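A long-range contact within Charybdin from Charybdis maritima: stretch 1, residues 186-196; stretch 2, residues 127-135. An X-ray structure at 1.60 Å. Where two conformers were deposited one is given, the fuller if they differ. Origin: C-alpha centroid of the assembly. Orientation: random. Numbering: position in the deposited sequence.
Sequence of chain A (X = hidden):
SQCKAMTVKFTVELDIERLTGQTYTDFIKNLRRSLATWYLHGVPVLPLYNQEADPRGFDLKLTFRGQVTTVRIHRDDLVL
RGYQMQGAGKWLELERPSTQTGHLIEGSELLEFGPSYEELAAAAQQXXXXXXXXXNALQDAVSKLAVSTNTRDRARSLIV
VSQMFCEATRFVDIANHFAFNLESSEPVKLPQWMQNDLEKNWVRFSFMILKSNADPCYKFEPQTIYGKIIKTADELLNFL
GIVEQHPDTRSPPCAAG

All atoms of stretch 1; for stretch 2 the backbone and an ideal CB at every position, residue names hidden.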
# COMPACT_ATOMS: atom_id res chain seq x y z
N GLU A 186 -4.99 -22.51 -7.14
CA GLU A 186 -6.09 -21.83 -7.81
C GLU A 186 -6.03 -20.34 -7.48
O GLU A 186 -5.38 -19.95 -6.51
CB GLU A 186 -7.45 -22.40 -7.38
CG GLU A 186 -7.86 -23.71 -8.10
CD GLU A 186 -9.34 -24.06 -7.91
OE1 GLU A 186 -10.18 -23.13 -7.83
OE2 GLU A 186 -9.67 -25.27 -7.84
N PRO A 187 -6.69 -19.51 -8.30
CA PRO A 187 -6.73 -18.07 -8.06
C PRO A 187 -7.23 -17.67 -6.67
O PRO A 187 -8.14 -18.31 -6.11
CB PRO A 187 -7.70 -17.56 -9.13
CG PRO A 187 -7.61 -18.55 -10.21
CD PRO A 187 -7.43 -19.86 -9.53
N VAL A 188 -6.63 -16.62 -6.13
CA VAL A 188 -7.05 -16.03 -4.88
C VAL A 188 -7.59 -14.67 -5.24
O VAL A 188 -6.84 -13.82 -5.71
CB VAL A 188 -5.87 -15.89 -3.92
CG1 VAL A 188 -6.28 -15.13 -2.65
CG2 VAL A 188 -5.31 -17.26 -3.58
N LYS A 189 -8.89 -14.47 -5.05
CA LYS A 189 -9.50 -13.16 -5.32
C LYS A 189 -9.59 -12.34 -4.04
O LYS A 189 -9.60 -12.89 -2.93
CB LYS A 189 -10.91 -13.30 -5.93
CG LYS A 189 -12.02 -13.70 -4.95
CD LYS A 189 -13.39 -13.24 -5.45
CE LYS A 189 -14.52 -13.74 -4.56
NZ LYS A 189 -14.46 -13.21 -3.17
N LEU A 190 -9.68 -11.03 -4.20
CA LEU A 190 -9.90 -10.13 -3.08
C LEU A 190 -11.41 -10.02 -2.86
O LEU A 190 -12.11 -9.67 -3.80
CB LEU A 190 -9.33 -8.76 -3.43
CG LEU A 190 -9.51 -7.64 -2.41
CD1 LEU A 190 -8.49 -7.75 -1.29
CD2 LEU A 190 -9.38 -6.31 -3.11
N PRO A 191 -11.91 -10.32 -1.65
CA PRO A 191 -13.34 -10.13 -1.37
C PRO A 191 -13.76 -8.68 -1.60
O PRO A 191 -13.02 -7.78 -1.26
CB PRO A 191 -13.47 -10.52 0.10
CG PRO A 191 -12.31 -11.42 0.35
CD PRO A 191 -11.22 -10.89 -0.48
N GLN A 192 -14.95 -8.47 -2.15
CA GLN A 192 -15.41 -7.12 -2.48
C GLN A 192 -15.46 -6.22 -1.24
O GLN A 192 -15.18 -5.02 -1.33
CB GLN A 192 -16.78 -7.15 -3.18
CG GLN A 192 -17.15 -5.82 -3.84
CD GLN A 192 -18.28 -5.94 -4.85
OE1 GLN A 192 -18.34 -5.19 -5.84
NE2 GLN A 192 -19.19 -6.87 -4.61
N TRP A 193 -15.80 -6.77 -0.08
CA TRP A 193 -15.89 -5.95 1.12
C TRP A 193 -14.53 -5.36 1.50
O TRP A 193 -14.43 -4.24 2.03
CB TRP A 193 -16.52 -6.71 2.28
CG TRP A 193 -15.68 -7.72 3.00
CD1 TRP A 193 -15.60 -9.06 2.75
CD2 TRP A 193 -14.85 -7.47 4.13
NE1 TRP A 193 -14.75 -9.66 3.66
CE2 TRP A 193 -14.29 -8.70 4.52
CE3 TRP A 193 -14.52 -6.32 4.86
CZ2 TRP A 193 -13.42 -8.81 5.61
CZ3 TRP A 193 -13.67 -6.45 5.94
CH2 TRP A 193 -13.12 -7.68 6.29
N MET A 194 -13.47 -6.13 1.25
CA MET A 194 -12.10 -5.64 1.50
C MET A 194 -11.73 -4.53 0.53
O MET A 194 -11.04 -3.58 0.90
CB MET A 194 -11.10 -6.79 1.44
CG MET A 194 -11.29 -7.76 2.56
SD MET A 194 -10.07 -9.08 2.58
CE MET A 194 -10.76 -10.07 3.92
N GLN A 195 -12.16 -4.61 -0.72
CA GLN A 195 -11.99 -3.47 -1.63
C GLN A 195 -12.80 -2.23 -1.19
O GLN A 195 -12.28 -1.11 -1.02
CB GLN A 195 -12.40 -3.87 -3.05
CG GLN A 195 -12.22 -2.73 -4.04
CD GLN A 195 -12.86 -3.03 -5.36
OE1 GLN A 195 -14.06 -3.31 -5.43
NE2 GLN A 195 -12.08 -2.97 -6.41
N ASN A 196 -14.09 -2.42 -0.98
CA ASN A 196 -14.98 -1.29 -0.86
C ASN A 196 -15.13 -0.73 0.55
O ASN A 196 -15.37 0.49 0.75
CB ASN A 196 -16.37 -1.68 -1.35
CG ASN A 196 -16.43 -1.98 -2.82
OD1 ASN A 196 -17.39 -2.61 -3.29
ND2 ASN A 196 -15.44 -1.53 -3.57
N UNK A 127 -10.19 -5.57 -14.17
CA UNK A 127 -10.69 -5.11 -12.87
C UNK A 127 -9.86 -5.65 -11.70
O UNK A 127 -9.36 -6.78 -11.75
CB UNK A 127 -12.15 -5.53 -12.70
N UNK A 128 -9.71 -4.83 -10.66
CA UNK A 128 -8.95 -5.23 -9.47
C UNK A 128 -9.48 -6.55 -8.90
O UNK A 128 -8.71 -7.41 -8.48
CB UNK A 128 -9.01 -4.13 -8.40
N UNK A 129 -10.80 -6.71 -8.91
CA UNK A 129 -11.43 -7.90 -8.36
C UNK A 129 -11.31 -9.14 -9.24
O UNK A 129 -11.66 -10.23 -8.79
CB UNK A 129 -12.91 -7.61 -8.10
N UNK A 130 -10.80 -8.99 -10.47
CA UNK A 130 -10.69 -10.11 -11.41
C UNK A 130 -9.25 -10.57 -11.57
O UNK A 130 -8.94 -11.41 -12.43
CB UNK A 130 -11.26 -9.72 -12.77
N UNK A 131 -8.37 -10.00 -10.75
CA UNK A 131 -6.95 -10.32 -10.76
C UNK A 131 -6.63 -11.27 -9.62
O UNK A 131 -7.22 -11.17 -8.53
CB UNK A 131 -6.10 -9.05 -10.66
N UNK A 132 -5.70 -12.19 -9.84
CA UNK A 132 -5.35 -13.16 -8.81
C UNK A 132 -4.19 -12.66 -7.98
O UNK A 132 -3.27 -12.04 -8.52
CB UNK A 132 -5.01 -14.51 -9.43
N UNK A 133 -4.24 -12.94 -6.67
CA UNK A 133 -3.25 -12.42 -5.71
C UNK A 133 -2.62 -13.53 -4.88
O UNK A 133 -2.54 -13.43 -3.66
CB UNK A 133 -3.90 -11.40 -4.78
N UNK A 134 -2.22 -14.60 -5.53
CA UNK A 134 -1.53 -15.67 -4.82
C UNK A 134 -0.02 -15.61 -5.11
O UNK A 134 0.47 -14.69 -5.77
CB UNK A 134 -2.10 -17.03 -5.22
N UNK A 135 0.72 -16.61 -4.64
CA UNK A 135 2.17 -16.64 -4.83
C UNK A 135 2.53 -16.71 -6.32
O UNK A 135 3.45 -16.03 -6.78
CB UNK A 135 2.78 -17.83 -4.08

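Position 127 has no atom of stretch 1 within 5.5 Å of its ideal CB, so this contact hardly constrains it. It is Asp 127, whose backbone O accepts from the backbone N of 130 at 2.9 Å.

At 128 the CA-to-CB bond points toward stretch 1, with the ideal CB 3.8 Å from Gln 195 NE2 and the Leu 190 side chain beyond. A polar group could answer the amide; an aliphatic one could pack on the leucine. Ile 128 takes the second course: its CG2 lies 4.2 Å from Leu 190 CD2 and 3.6 Å from Gln 195 NE2, while the end of the chain leads away.

Position 129 points sideways, its ideal CB 4.8 Å from Leu 190 O and 5.0 Å from Gln 195 NE2. That leaves room for a side chain that reaches out before it fills space; leucine, methionine or a long polar chain would suit. Leu 129, with chi1 m and chi2 t, brings CD2 to 4.0 Å from Leu 190 CD2 and CD1 to 3.8 Å from Gln 192 CG, and has the largest area covered by stretch 1. Water 2 accepts from Gln 195 NE2 at 2.7 Å and, weakly, from Leu 129 N at 3.5 Å.

Positions 130 and 131 point away, and many residues would fit. They are Asp 130 and Ile 131. The backbone does the work at 131: water 1 accepts from Leu 190 N and lies within hydrogen-bonding reach of Ile 131 O, both at 2.8 Å, joining the two stretches where their backbones do not bond directly.

At 132 the ideal CB sits sideways, 4.1 Å from Pro 187 CB, and Val 188 N offers a donor nearby. A short acceptor such as serine, threonine or perhaps aspartate is indicated. Ser 132, chi1 t, accepts from Val 188 N through OG at 3.3 Å.

The backbone N at 133 donates to Val 188 O at 2.9 Å, which rules out proline but asks nothing else of the side chain. CA-to-CB runs sideways, and a large apolar or aromatic group can reach the flank of Leu 190. Tyr 133 places CE1 4.0 Å from Leu 190 CB, and its OH donates to Ile 128 O at 2.7 Å.

Position 134 points toward stretch 1, its ideal CB 3.6 Å from Val 188 CG2 and 4.6 Å from Glu 186 O. A compact donor fits. Asn 134 gives a weak hydrogen bond from ND2 to Glu 186 O at 3.1 Å, and its side chain also caps the following helix.

Position 135 is out of reach, so almost any side chain would do; it is Lys 135.

Stretch 2 127-135: DILDISYNK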
# COMPACT_ATOMS: atom_id res chain seq x y z
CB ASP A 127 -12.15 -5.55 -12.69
CG ASP A 127 -13.08 -4.94 -13.74
OD1 ASP A 127 -14.01 -5.65 -14.20
OD2 ASP A 127 -12.88 -3.75 -14.10
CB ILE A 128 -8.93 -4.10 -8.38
CG1 ILE A 128 -7.69 -3.22 -8.53
CG2 ILE A 128 -8.89 -4.65 -6.95
CD1 ILE A 128 -7.55 -2.60 -9.86
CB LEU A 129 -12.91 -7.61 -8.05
CG LEU A 129 -13.16 -6.55 -6.97
CD1 LEU A 129 -14.66 -6.38 -6.72
CD2 LEU A 129 -12.44 -6.85 -5.65
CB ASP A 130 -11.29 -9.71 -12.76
CG ASP A 130 -12.82 -9.65 -12.74
OD1 ASP A 130 -13.47 -10.35 -11.92
OD2 ASP A 130 -13.40 -8.89 -13.56
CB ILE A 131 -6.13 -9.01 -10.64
CG1 ILE A 131 -6.28 -8.19 -11.93
CG2 ILE A 131 -4.65 -9.29 -10.33
CD1 ILE A 131 -5.72 -6.80 -11.85
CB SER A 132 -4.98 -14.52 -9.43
OG SER A 132 -4.62 -15.43 -8.40
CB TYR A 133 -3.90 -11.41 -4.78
CG TYR A 133 -4.54 -10.27 -5.52
CD1 TYR A 133 -5.92 -10.13 -5.57
CD2 TYR A 133 -3.76 -9.32 -6.13
CE1 TYR A 133 -6.48 -9.07 -6.25
CE2 TYR A 133 -4.32 -8.26 -6.79
CZ TYR A 133 -5.68 -8.13 -6.84
OH TYR A 133 -6.23 -7.08 -7.53
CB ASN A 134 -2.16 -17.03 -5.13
CG ASN A 134 -2.05 -17.42 -6.58
OD1 ASN A 134 -1.40 -16.75 -7.38
ND2 ASN A 134 -2.67 -18.55 -6.92
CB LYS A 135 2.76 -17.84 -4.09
CG LYS A 135 4.26 -17.98 -4.13
CD LYS A 135 4.66 -19.18 -3.32
CE LYS A 135 6.15 -19.44 -3.34
NZ LYS A 135 6.50 -20.59 -2.43
O HOH W 1 -9.41 -10.45 -6.91
O HOH W 2 -12.62 -3.75 -8.96
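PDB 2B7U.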